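Local coordinates for protein ethylbenzene dehydrogenase alpha-subunit (Aromatoleum aromaticum, PDB 2IVF) that belongs to the molybdopterin oxidoreductase family and carries a molybdenum atom, two pterin guanine dinucleotide cofactors and an iron-sulfur cluster, at residues Pro191-His194 / Ala199-Ala202; Gly203-Tyr208 / Glu686-Ile691; Thr207-Gly212 / Tyr724-Met729. All coordinates share one frame; numbering follows the deposited sequence.

Overall arrangement
Helix 197-210 and the loop leading into it supply the first segment of every contact, so the three follow one another along a single element with growing distance from MD1. Contact 1 lies at its start, where His194 holds MD1 and the His192 side chain is about 4 Å from the molybdenum atom. Contact 2, its centre 8 Å from that of contact 1, brings in helix 687-704, whose Glu687 also holds MD1; Ala202 CB lies 3.5 Å from Ile691 CD1. The centre of contact 3 is 8 Å from that of contact 2, and the Phe727 side chain is about 13 Å from MD1. A hydrogen bond from Arg205 NE to Phe727 O, 2.8 Å, joins contacts 2 and 3.

Contact 1: residues Pro191-His194 / Ala199-Ala202; sequences PHVH and AWGA. With MD1 (phosphoric acid 4-(2-amino-4-oxo-3,4,5,6,-tetrahydro-pteridin-6-yl)-2-hydroxy-3,4-dimercapto-but-3-en-yl ester guanylate ester), chain N; ACT (acetate ion), chain E.
The Trp200 indole presents its pyrrole edge to the backbone of the 191-194 loop. In its ring plane lie two carbonyl oxygens: Pro191 O, 3.1 Å from Trp200 NE1, and His192 O, 3.3 Å from Trp200 CD1. The first pair is a hydrogen bond, weak at 127°. Having CG anti to the backbone N (chi1 -169°) sends the indole to the loop, where this edge forms the close-packed part. Looser apolar contacts flank it: Pro191 CG stands 4.2 Å from Trp200 CD1, and the partly exposed Val193 brings CG2 obliquely to within 3.9 Å of Trp200 CD1.

The side chains of both histidines leave the backbone away from the helix, and their NE2 atoms reach bound groups. Val193 N donates to His192 ND1 almost in the imidazole plane, which helps to hold the ring's rotation. His192 NE2 donates to the O of an acetate ion, probably from the crystallisation liquor, at 2.7 Å. His194 NE2 reaches MD1 O1B in its own ring plane at 2.8 Å. This loop before helix 197-210 is part of the MD1 pocket of this molybdopterin oxidoreductase, with His194 on the phosphate and His192 on the molybdenum side.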
loop_
_atom_site.group_PDB
_atom_site.type_symbol
_atom_site.label_atom_id
_atom_site.label_comp_id
_atom_site.label_asym_id
_atom_site.label_seq_id
_atom_site.Cartn_x
_atom_site.Cartn_y
_atom_site.Cartn_z
ATOM N N PRO A 191 -17.537 3.446 -13.277
ATOM C CA PRO A 191 -16.712 4.328 -12.445
ATOM C C PRO A 191 -16.638 3.811 -11.029
ATOM O O PRO A 191 -17.661 3.341 -10.486
ATOM C CB PRO A 191 -17.495 5.663 -12.457
ATOM C CG PRO A 191 -18.875 5.256 -12.695
ATOM C CD PRO A 191 -18.813 4.070 -13.614
ATOM N N HIS A 192 -15.443 3.903 -10.425
ATOM C CA HIS A 192 -15.286 3.592 -9.023
ATOM C C HIS A 192 -15.514 4.849 -8.193
ATOM O O HIS A 192 -15.989 5.853 -8.722
ATOM C CB HIS A 192 -13.921 2.934 -8.752
ATOM C CG HIS A 192 -13.981 1.849 -7.730
ATOM N ND1 HIS A 192 -14.677 1.991 -6.545
ATOM C CD2 HIS A 192 -13.397 0.620 -7.681
ATOM C CE1 HIS A 192 -14.573 0.873 -5.843
ATOM N NE2 HIS A 192 -13.787 0.034 -6.497
ATOM N N VAL A 193 -15.245 4.799 -6.898
ATOM C CA VAL A 193 -15.593 5.867 -5.997
ATOM C C VAL A 193 -14.337 6.656 -5.615
ATOM O O VAL A 193 -14.389 7.522 -4.743
ATOM C CB VAL A 193 -16.370 5.320 -4.765
ATOM C CG1 VAL A 193 -16.975 6.459 -3.906
ATOM C CG2 VAL A 193 -17.463 4.369 -5.252
ATOM N N HIS A 194 -13.222 6.393 -6.287
ATOM C CA HIS A 194 -11.953 6.952 -5.826
ATOM C C HIS A 194 -11.973 8.466 -5.821
ATOM O O HIS A 194 -11.255 9.083 -5.052
ATOM C CB HIS A 194 -10.796 6.553 -6.710
ATOM C CG HIS A 194 -10.770 5.110 -7.055
ATOM N ND1 HIS A 194 -10.702 4.119 -6.100
ATOM C CD2 HIS A 194 -10.796 4.488 -8.253
ATOM C CE1 HIS A 194 -10.699 2.942 -6.703
ATOM N NE2 HIS A 194 -10.735 3.138 -8.013
ATOM N N ALA A 199 -18.378 12.606 -6.513
ATOM C CA ALA A 199 -18.018 12.363 -7.921
ATOM C C ALA A 199 -18.725 11.127 -8.487
ATOM O O ALA A 199 -19.176 11.137 -9.607
ATOM C CB ALA A 199 -16.511 12.188 -8.018
ATOM N N TRP A 200 -18.834 10.060 -7.696
ATOM C CA TRP A 200 -19.572 8.852 -8.127
ATOM C C TRP A 200 -21.059 9.199 -8.339
ATOM O O TRP A 200 -21.663 8.917 -9.412
ATOM C CB TRP A 200 -19.399 7.678 -7.127
ATOM C CG TRP A 200 -19.933 6.434 -7.750
ATOM C CD1 TRP A 200 -19.245 5.524 -8.494
ATOM C CD2 TRP A 200 -21.306 6.048 -7.823
ATOM N NE1 TRP A 200 -20.092 4.551 -8.956
ATOM C CE2 TRP A 200 -21.362 4.849 -8.557
ATOM C CE3 TRP A 200 -22.474 6.542 -7.247
ATOM C CZ2 TRP A 200 -22.549 4.164 -8.789
ATOM C CZ3 TRP A 200 -23.701 5.868 -7.536
ATOM C CH2 TRP A 200 -23.696 4.691 -8.283
ATOM N N GLY A 201 -21.648 9.809 -7.316
ATOM C CA GLY A 201 -22.975 10.398 -7.440
ATOM C C GLY A 201 -23.157 11.239 -8.675
ATOM O O GLY A 201 -24.108 11.056 -9.416
ATOM N N ALA A 202 -22.239 12.166 -8.922
ATOM C CA ALA A 202 -22.321 13.015 -10.129
ATOM C C ALA A 202 -22.394 12.192 -11.427
ATOM O O ALA A 202 -23.287 12.385 -12.252
ATOM C CB ALA A 202 -21.123 13.934 -10.160
HETATM P PB MD1 N . -9.638 1.404 -11.289
HETATM O O3B MD1 N . -8.308 1.987 -10.662
HETATM O O1B MD1 N . -10.770 1.961 -10.504
HETATM O O2B MD1 N . -9.620 1.397 -12.769
HETATM O O3A MD1 N . -9.514 -0.126 -10.889
HETATM C C10 MD1 N . -10.036 -0.658 -9.653
HETATM C C11 MD1 N . -9.530 -2.092 -9.627
HETATM O O11 MD1 N . -8.127 -1.957 -9.216
HETATM C C12 MD1 N . -10.260 -2.886 -8.578
HETATM S S12 MD1 N . -11.165 -2.130 -7.339
HETATM C C13 MD1 N . -10.170 -4.254 -8.532
HETATM S S13 MD1 N . -10.932 -5.170 -7.336
HETATM C C14 MD1 N . -9.423 -5.040 -9.541
HETATM N N15 MD1 N . -8.333 -5.845 -9.107
HETATM C C16 MD1 N . -7.523 -6.493 -10.005
HETATM C C15 MD1 N . -6.566 -7.349 -9.493
HETATM O O14 MD1 N . -6.446 -7.539 -8.253
HETATM N N17 MD1 N . -5.741 -7.899 -10.420
HETATM C C17 MD1 N . -5.907 -7.669 -11.786
HETATM N N16 MD1 N . -5.058 -8.281 -12.600
HETATM N N18 MD1 N . -6.880 -6.867 -12.248
HETATM C C20 MD1 N . -7.681 -6.292 -11.377
HETATM N N8 MD1 N . -8.700 -5.521 -11.840
HETATM C C7 MD1 N . -9.605 -4.769 -11.014
HETATM P PA MD1 N . -7.198 3.021 -11.200
HETATM O O1A MD1 N . -6.566 3.581 -9.967
HETATM O O2A MD1 N . -6.318 2.291 -12.140
HETATM O "O5'" MD1 N . -7.975 4.148 -11.988
HETATM C "C5'" MD1 N . -8.742 5.053 -11.201
HETATM C "C4'" MD1 N . -8.415 6.438 -11.582
HETATM O "O4'" MD1 N . -9.111 7.222 -10.620
HETATM C "C1'" MD1 N . -8.324 8.407 -10.494
HETATM N N9 MD1 N . -8.597 9.190 -9.281
HETATM C C4 MD1 N . -9.286 10.322 -9.290
HETATM N N3 MD1 N . -9.879 10.963 -10.325
HETATM C C2 MD1 N . -10.546 12.099 -10.115
HETATM N N2 MD1 N . -11.158 12.743 -11.145
HETATM N N1 MD1 N . -10.536 12.633 -8.841
HETATM C C6 MD1 N . -9.953 12.036 -7.749
HETATM O O6 MD1 N . -10.065 12.563 -6.642
HETATM C C5 MD1 N . -9.301 10.814 -7.975
HETATM N N7 MD1 N . -8.614 9.965 -7.219
HETATM C C8 MD1 N . -8.203 8.980 -8.022
HETATM C "C2'" MD1 N . -6.882 7.911 -10.463
HETATM O "O2'" MD1 N . -5.915 8.909 -10.873
HETATM C "C3'" MD1 N . -6.914 6.673 -11.372
HETATM O "O3'" MD1 N . -6.271 6.917 -12.650
HETATM C C ACT E . -13.987 -2.404 -4.236
HETATM O O ACT E . -13.300 -2.272 -5.237
HETATM O OXT ACT E . -13.439 -3.142 -3.368
HETATM C CH3 ACT E . -15.328 -1.766 -4.124
#

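Contact 2: residues Gly203-Tyr208 / Glu686-Ile691; sequences GFRMTY and EEWDAI. With MD1 (phosphoric acid 4-(2-amino-4-oxo-3,4,5,6,-tetrahydro-pteridin-6-yl)-2-hydroxy-3,4-dimercapto-but-3-en-yl ester guanylate ester), chain N.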
loop_
_atom_site.group_PDB
_atom_site.type_symbol
_atom_site.label_atom_id
_atom_site.label_comp_id
_atom_site.label_asym_id
_atom_site.label_seq_id
_atom_site.Cartn_x
_atom_site.Cartn_y
_atom_site.Cartn_z
ATOM N N GLY A 203 -21.466 11.250 -11.585
ATOM C CA GLY A 203 -21.349 10.465 -12.821
ATOM C C GLY A 203 -22.582 9.608 -13.024
ATOM O O GLY A 203 -23.135 9.522 -14.120
ATOM N N PHE A 204 -23.036 8.994 -11.940
ATOM C CA PHE A 204 -24.250 8.182 -11.996
ATOM C C PHE A 204 -25.494 9.016 -12.292
ATOM O O PHE A 204 -26.343 8.645 -13.121
ATOM C CB PHE A 204 -24.400 7.427 -10.685
ATOM C CG PHE A 204 -25.699 6.702 -10.544
ATOM C CD1 PHE A 204 -26.144 5.825 -11.530
ATOM C CD2 PHE A 204 -26.476 6.882 -9.413
ATOM C CE1 PHE A 204 -27.344 5.152 -11.403
ATOM C CE2 PHE A 204 -27.706 6.206 -9.282
ATOM C CZ PHE A 204 -28.138 5.357 -10.294
ATOM N N ARG A 205 -25.583 10.169 -11.631
ATOM C CA ARG A 205 -26.705 11.060 -11.803
ATOM C C ARG A 205 -26.748 11.527 -13.264
ATOM O O ARG A 205 -27.800 11.599 -13.901
ATOM C CB ARG A 205 -26.551 12.229 -10.835
ATOM C CG ARG A 205 -27.717 13.190 -10.796
ATOM C CD ARG A 205 -27.492 14.220 -9.680
ATOM N NE ARG A 205 -28.641 15.088 -9.621
ATOM C CZ ARG A 205 -29.787 14.779 -9.028
ATOM N NH1 ARG A 205 -29.939 13.626 -8.420
ATOM N NH2 ARG A 205 -30.776 15.624 -9.065
ATOM N N MET A 206 -25.585 11.897 -13.785
ATOM C CA MET A 206 -25.474 12.306 -15.185
ATOM C C MET A 206 -25.959 11.224 -16.139
ATOM O O MET A 206 -26.780 11.473 -17.007
ATOM C CB MET A 206 -24.018 12.665 -15.475
ATOM C CG MET A 206 -23.720 13.099 -16.902
ATOM S SD MET A 206 -21.973 12.815 -17.259
ATOM C CE MET A 206 -21.595 11.396 -16.252
ATOM N N THR A 207 -25.458 10.013 -15.957
ATOM C CA THR A 207 -25.794 8.923 -16.849
ATOM C C THR A 207 -27.268 8.605 -16.738
ATOM O O THR A 207 -27.982 8.503 -17.728
ATOM C CB THR A 207 -24.908 7.692 -16.558
ATOM O OG1 THR A 207 -23.528 8.117 -16.524
ATOM C CG2 THR A 207 -25.142 6.613 -17.649
ATOM N N TYR A 208 -27.755 8.537 -15.509
ATOM C CA TYR A 208 -29.194 8.348 -15.277
ATOM C C TYR A 208 -30.075 9.438 -15.917
ATOM O O TYR A 208 -31.119 9.169 -16.569
ATOM C CB TYR A 208 -29.399 8.290 -13.773
ATOM C CG TYR A 208 -30.811 8.230 -13.330
ATOM C CD1 TYR A 208 -31.716 7.337 -13.907
ATOM C CD2 TYR A 208 -31.258 9.045 -12.288
ATOM C CE1 TYR A 208 -33.020 7.275 -13.458
ATOM C CE2 TYR A 208 -32.557 8.994 -11.850
ATOM C CZ TYR A 208 -33.433 8.105 -12.432
ATOM O OH TYR A 208 -34.732 8.057 -11.988
ATOM N N GLU A 686 -13.972 20.377 -9.059
ATOM C CA GLU A 686 -14.647 19.246 -8.440
ATOM C C GLU A 686 -15.420 18.545 -9.526
ATOM O O GLU A 686 -15.921 19.178 -10.450
ATOM C CB GLU A 686 -15.608 19.688 -7.335
ATOM C CG GLU A 686 -14.929 20.522 -6.272
ATOM C CD GLU A 686 -15.816 21.174 -5.265
ATOM O OE1 GLU A 686 -16.995 21.560 -5.572
ATOM O OE2 GLU A 686 -15.252 21.386 -4.142
ATOM N N GLU A 687 -15.571 17.240 -9.395
ATOM C CA GLU A 687 -16.178 16.451 -10.475
ATOM C C GLU A 687 -17.648 16.799 -10.668
ATOM O O GLU A 687 -18.145 16.874 -11.814
ATOM C CB GLU A 687 -16.034 14.946 -10.184
ATOM C CG GLU A 687 -14.591 14.369 -10.280
ATOM C CD GLU A 687 -13.762 14.664 -9.079
ATOM O OE1 GLU A 687 -14.327 15.134 -8.074
ATOM O OE2 GLU A 687 -12.544 14.408 -9.105
ATOM N N TRP A 688 -18.362 17.034 -9.576
ATOM C CA TRP A 688 -19.775 17.467 -9.669
ATOM C C TRP A 688 -19.911 18.725 -10.526
ATOM O O TRP A 688 -20.782 18.806 -11.404
ATOM C CB TRP A 688 -20.361 17.716 -8.265
ATOM C CG TRP A 688 -21.792 18.053 -8.286
ATOM C CD1 TRP A 688 -22.357 19.293 -8.488
ATOM C CD2 TRP A 688 -22.873 17.153 -8.064
ATOM N NE1 TRP A 688 -23.722 19.186 -8.463
ATOM C CE2 TRP A 688 -24.061 17.891 -8.167
ATOM C CE3 TRP A 688 -22.952 15.788 -7.777
ATOM C CZ2 TRP A 688 -25.321 17.298 -8.054
ATOM C CZ3 TRP A 688 -24.208 15.218 -7.614
ATOM C CH2 TRP A 688 -25.366 15.969 -7.762
ATOM N N ASP A 689 -19.047 19.705 -10.256
ATOM C CA ASP A 689 -19.019 20.975 -10.985
ATOM C C ASP A 689 -18.650 20.765 -12.465
ATOM O O ASP A 689 -19.343 21.260 -13.363
ATOM C CB ASP A 689 -18.016 21.914 -10.322
ATOM C CG ASP A 689 -17.844 23.186 -11.089
ATOM O OD1 ASP A 689 -18.871 23.785 -11.472
ATOM O OD2 ASP A 689 -16.682 23.565 -11.293
ATOM N N ALA A 690 -17.606 19.964 -12.703
ATOM C CA ALA A 690 -17.191 19.547 -14.066
ATOM C C ALA A 690 -18.328 18.933 -14.846
ATOM O O ALA A 690 -18.585 19.346 -15.994
ATOM C CB ALA A 690 -16.020 18.547 -13.989
ATOM N N ILE A 691 -19.033 17.993 -14.214
ATOM C CA ILE A 691 -20.169 17.321 -14.841
ATOM C C ILE A 691 -21.335 18.250 -14.999
ATOM O O ILE A 691 -22.051 18.244 -16.029
ATOM C CB ILE A 691 -20.575 16.061 -14.058
ATOM C CG1 ILE A 691 -19.491 14.996 -14.252
ATOM C CG2 ILE A 691 -21.979 15.542 -14.532
ATOM C CD1 ILE A 691 -19.415 13.905 -13.192
HETATM P PB MD1 N . -9.638 1.404 -11.289
HETATM O O3B MD1 N . -8.308 1.987 -10.662
HETATM O O1B MD1 N . -10.770 1.961 -10.504
HETATM O O2B MD1 N . -9.620 1.397 -12.769
HETATM O O3A MD1 N . -9.514 -0.126 -10.889
HETATM C C10 MD1 N . -10.036 -0.658 -9.653
HETATM C C11 MD1 N . -9.530 -2.092 -9.627
HETATM O O11 MD1 N . -8.127 -1.957 -9.216
HETATM C C12 MD1 N . -10.260 -2.886 -8.578
HETATM S S12 MD1 N . -11.165 -2.130 -7.339
HETATM C C13 MD1 N . -10.170 -4.254 -8.532
HETATM S S13 MD1 N . -10.932 -5.170 -7.336
HETATM C C14 MD1 N . -9.423 -5.040 -9.541
HETATM N N15 MD1 N . -8.333 -5.845 -9.107
HETATM C C16 MD1 N . -7.523 -6.493 -10.005
HETATM C C15 MD1 N . -6.566 -7.349 -9.493
HETATM O O14 MD1 N . -6.446 -7.539 -8.253
HETATM N N17 MD1 N . -5.741 -7.899 -10.420
HETATM C C17 MD1 N . -5.907 -7.669 -11.786
HETATM N N16 MD1 N . -5.058 -8.281 -12.600
HETATM N N18 MD1 N . -6.880 -6.867 -12.248
HETATM C C20 MD1 N . -7.681 -6.292 -11.377
HETATM N N8 MD1 N . -8.700 -5.521 -11.840
HETATM C C7 MD1 N . -9.605 -4.769 -11.014
HETATM P PA MD1 N . -7.198 3.021 -11.200
HETATM O O1A MD1 N . -6.566 3.581 -9.967
HETATM O O2A MD1 N . -6.318 2.291 -12.140
HETATM O "O5'" MD1 N . -7.975 4.148 -11.988
HETATM C "C5'" MD1 N . -8.742 5.053 -11.201
HETATM C "C4'" MD1 N . -8.415 6.438 -11.582
HETATM O "O4'" MD1 N . -9.111 7.222 -10.620
HETATM C "C1'" MD1 N . -8.324 8.407 -10.494
HETATM N N9 MD1 N . -8.597 9.190 -9.281
HETATM C C4 MD1 N . -9.286 10.322 -9.290
HETATM N N3 MD1 N . -9.879 10.963 -10.325
HETATM C C2 MD1 N . -10.546 12.099 -10.115
HETATM N N2 MD1 N . -11.158 12.743 -11.145
HETATM N N1 MD1 N . -10.536 12.633 -8.841
HETATM C C6 MD1 N . -9.953 12.036 -7.749
HETATM O O6 MD1 N . -10.065 12.563 -6.642
HETATM C C5 MD1 N . -9.301 10.814 -7.975
HETATM N N7 MD1 N . -8.614 9.965 -7.219
HETATM C C8 MD1 N . -8.203 8.980 -8.022
HETATM C "C2'" MD1 N . -6.882 7.911 -10.463
HETATM O "O2'" MD1 N . -5.915 8.909 -10.873
HETATM C "C3'" MD1 N . -6.914 6.673 -11.372
HETATM O "O3'" MD1 N . -6.271 6.917 -12.650
#
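Ile691 and Met206 make the apolar centre of this helix-helix contact, their side chains crossing at about a right angle. Ile691 CG2 meets three successive atoms of the methionine, with Met206 CB nearest at 3.7 Å and Met206 CG and SD only slightly farther. The other branch of the isoleucine, ending in CD1, lies against the backbone of the opposite helix, with Ile691 CD1 3.7 Å from Gly203 N. The axes of 203-208 and 687-691 run nearly parallel, 22° apart, with a closest approach of 10.4 Å.

Arginine against indole is the second kind of interaction. Arg205 is extended from CG to NE, and its CD comes obliquely to within 3.4 Å of Trp688 CH2, with the guanidinium and ring planes 23° apart. The polar ends turn to other partners: Arg205 NE and NH2 donate to the carbonyls of Phe727 and Lys726, NH1 to Met494 O, and Trp688 NE1 to Leu733 O.

Hydrogen bonds to the cofactor form the third group. Glu687 bends at chi2 (79°), carrying its carboxylate away from helix 203-208 to the guanine edge of MD1. Its OE2 accepts from both MD1 N1, at 2.7 Å, and MD1 N2, at 3.0 Å, and also forms a salt bridge with Lys658.

No hydrogen bond joins the two segments themselves, so they meet through apolar and aromatic surfaces. The chemistry implies that Trp688 and Ile691 pack on segment 203-208, while the Glu687 carboxylate accepts both guanine N-H groups, consistent with recognition of guanine, its negative charge probably stabilised by Lys658.

Contact 3: residues Thr207-Gly212 / Tyr724-Met729; sequences TYLMDG and YKKFTM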
loop_
_atom_site.group_PDB
_atom_site.type_symbol
_atom_site.label_atom_id
_atom_site.label_comp_id
_atom_site.label_asym_id
_atom_site.label_seq_id
_atom_site.Cartn_x
_atom_site.Cartn_y
_atom_site.Cartn_z
ATOM N N THR A 207 -25.458 10.013 -15.957
ATOM C CA THR A 207 -25.794 8.923 -16.849
ATOM C C THR A 207 -27.268 8.605 -16.738
ATOM O O THR A 207 -27.982 8.503 -17.728
ATOM C CB THR A 207 -24.908 7.692 -16.558
ATOM O OG1 THR A 207 -23.528 8.117 -16.524
ATOM C CG2 THR A 207 -25.142 6.613 -17.649
ATOM N N TYR A 208 -27.755 8.537 -15.509
ATOM C CA TYR A 208 -29.194 8.348 -15.277
ATOM C C TYR A 208 -30.075 9.438 -15.917
ATOM O O TYR A 208 -31.119 9.169 -16.569
ATOM C CB TYR A 208 -29.399 8.290 -13.773
ATOM C CG TYR A 208 -30.811 8.230 -13.330
ATOM C CD1 TYR A 208 -31.716 7.337 -13.907
ATOM C CD2 TYR A 208 -31.258 9.045 -12.288
ATOM C CE1 TYR A 208 -33.020 7.275 -13.458
ATOM C CE2 TYR A 208 -32.557 8.994 -11.850
ATOM C CZ TYR A 208 -33.433 8.105 -12.432
ATOM O OH TYR A 208 -34.732 8.057 -11.988
ATOM N N LEU A 209 -29.687 10.693 -15.744
ATOM C CA LEU A 209 -30.462 11.743 -16.380
ATOM C C LEU A 209 -30.459 11.596 -17.909
ATOM O O LEU A 209 -31.450 11.910 -18.558
ATOM C CB LEU A 209 -29.952 13.107 -15.963
ATOM C CG LEU A 209 -30.301 13.537 -14.535
ATOM C CD1 LEU A 209 -29.696 14.906 -14.244
ATOM C CD2 LEU A 209 -31.793 13.610 -14.376
ATOM N N MET A 210 -29.348 11.119 -18.469
ATOM C CA MET A 210 -29.205 11.009 -19.933
ATOM C C MET A 210 -29.669 9.660 -20.461
ATOM O O MET A 210 -29.762 9.446 -21.702
ATOM C CB MET A 210 -27.747 11.233 -20.333
ATOM C CG MET A 210 -27.282 12.622 -20.052
ATOM S SD MET A 210 -25.724 13.003 -20.886
ATOM C CE MET A 210 -24.613 11.868 -20.224
ATOM N N ASP A 211 -30.000 8.774 -19.521
ATOM C CA ASP A 211 -30.255 7.354 -19.786
ATOM C C ASP A 211 -29.095 6.714 -20.557
ATOM O O ASP A 211 -29.298 5.980 -21.525
ATOM C CB ASP A 211 -31.589 7.163 -20.518
ATOM C CG ASP A 211 -31.973 5.699 -20.628
ATOM O OD1 ASP A 211 -31.704 4.965 -19.666
ATOM O OD2 ASP A 211 -32.468 5.282 -21.694
ATOM N N GLY A 212 -27.881 7.058 -20.148
ATOM C CA GLY A 212 -26.677 6.434 -20.703
ATOM C C GLY A 212 -26.486 5.065 -20.100
ATOM O O GLY A 212 -27.299 4.620 -19.288
ATOM N N TYR A 724 -29.309 20.126 -17.110
ATOM C CA TYR A 724 -28.523 20.864 -16.140
ATOM C C TYR A 724 -29.339 21.211 -14.930
ATOM O O TYR A 724 -28.851 21.045 -13.792
ATOM C CB TYR A 724 -27.920 22.121 -16.758
ATOM C CG TYR A 724 -27.203 23.010 -15.765
ATOM C CD1 TYR A 724 -25.909 22.722 -15.329
ATOM C CD2 TYR A 724 -27.798 24.166 -15.303
ATOM C CE1 TYR A 724 -25.258 23.558 -14.455
ATOM C CE2 TYR A 724 -27.142 24.994 -14.406
ATOM C CZ TYR A 724 -25.882 24.679 -13.995
ATOM O OH TYR A 724 -25.278 25.530 -13.111
ATOM N N LYS A 725 -30.567 21.680 -15.146
ATOM C CA LYS A 725 -31.439 22.006 -14.009
ATOM C C LYS A 725 -31.726 20.752 -13.172
ATOM O O LYS A 725 -31.677 20.805 -11.944
ATOM C CB LYS A 725 -32.716 22.783 -14.422
ATOM C CG LYS A 725 -33.986 21.986 -14.753
ATOM C CD LYS A 725 -35.129 22.956 -15.148
ATOM C CE LYS A 725 -36.331 22.235 -15.904
ATOM N NZ LYS A 725 -37.495 23.133 -16.358
ATOM N N LYS A 726 -31.956 19.614 -13.833
ATOM C CA LYS A 726 -32.227 18.382 -13.125
ATOM C C LYS A 726 -31.013 17.939 -12.343
ATOM O O LYS A 726 -31.128 17.648 -11.168
ATOM C CB LYS A 726 -32.714 17.304 -14.087
ATOM C CG LYS A 726 -34.176 17.518 -14.435
ATOM C CD LYS A 726 -34.591 16.824 -15.674
ATOM C CE LYS A 726 -34.670 15.333 -15.518
ATOM N NZ LYS A 726 -35.555 14.908 -14.408
ATOM N N PHE A 727 -29.850 17.929 -12.980
ATOM C CA PHE A 727 -28.626 17.527 -12.327
ATOM C C PHE A 727 -28.376 18.333 -11.066
ATOM O O PHE A 727 -28.000 17.782 -10.054
ATOM C CB PHE A 727 -27.435 17.672 -13.266
ATOM C CG PHE A 727 -26.195 17.159 -12.704
ATOM C CD1 PHE A 727 -25.922 15.795 -12.742
ATOM C CD2 PHE A 727 -25.301 18.005 -12.080
ATOM C CE1 PHE A 727 -24.779 15.297 -12.172
ATOM C CE2 PHE A 727 -24.142 17.513 -11.519
ATOM C CZ PHE A 727 -23.890 16.144 -11.553
ATOM N N THR A 728 -28.516 19.641 -11.145
ATOM C CA THR A 728 -28.176 20.501 -10.023
ATOM C C THR A 728 -29.357 20.723 -9.054
ATOM O O THR A 728 -29.250 21.563 -8.109
ATOM C CB THR A 728 -27.680 21.894 -10.537
ATOM O OG1 THR A 728 -28.740 22.557 -11.216
ATOM C CG2 THR A 728 -26.453 21.805 -11.452
ATOM N N MET A 729 -30.490 20.036 -9.296
ATOM C CA MET A 729 -31.729 20.314 -8.566
ATOM C C MET A 729 -32.012 21.813 -8.599
ATOM O O MET A 729 -32.126 22.478 -7.555
ATOM C CB MET A 729 -31.659 19.833 -7.124
ATOM C CG MET A 729 -31.565 18.333 -6.968
ATOM S SD MET A 729 -31.463 17.883 -5.231
ATOM C CE MET A 729 -30.859 16.209 -5.282
#
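Leu209 carries the whole apolar contact from its side, through both methyls of its fork. CD1 mainly meets Phe727, pressing on its backbone at 3.3 Å from Phe727 N and 3.4 Å from Phe727 CA, and lies 3.7 Å from Phe727 CB, near the plane of the phenyl ring at its edge; it also nears Lys726 CB. CD2 takes the aliphatic part of Lys726, coming within 3.5 Å of Lys726 CE. Bends at chi3 (71°) and chi4 (55°) fold the exposed lysine chain back over the leucine as the two cross.

Both helices finish beside this contact in Schellman motifs. At the end of helix 197-210, Asp211 adopts positive phi while Gly212 N bonds to Thr207 O and Asp211 N to Tyr208 O; Met729, also with positive phi, closes the other helix.

The polar interactions lie within and around the segments, since no hydrogen bond crosses between them. Thr728 OG1 and Thr728 N approach Tyr724 O from opposite faces of its carbonyl plane, the hydroxyl at 3.0 Å. Arg718 NH1 is hydrogen-bonded to both Tyr208 O and Leu209 O, and Asp211 OD2 pairs with His713 ND1.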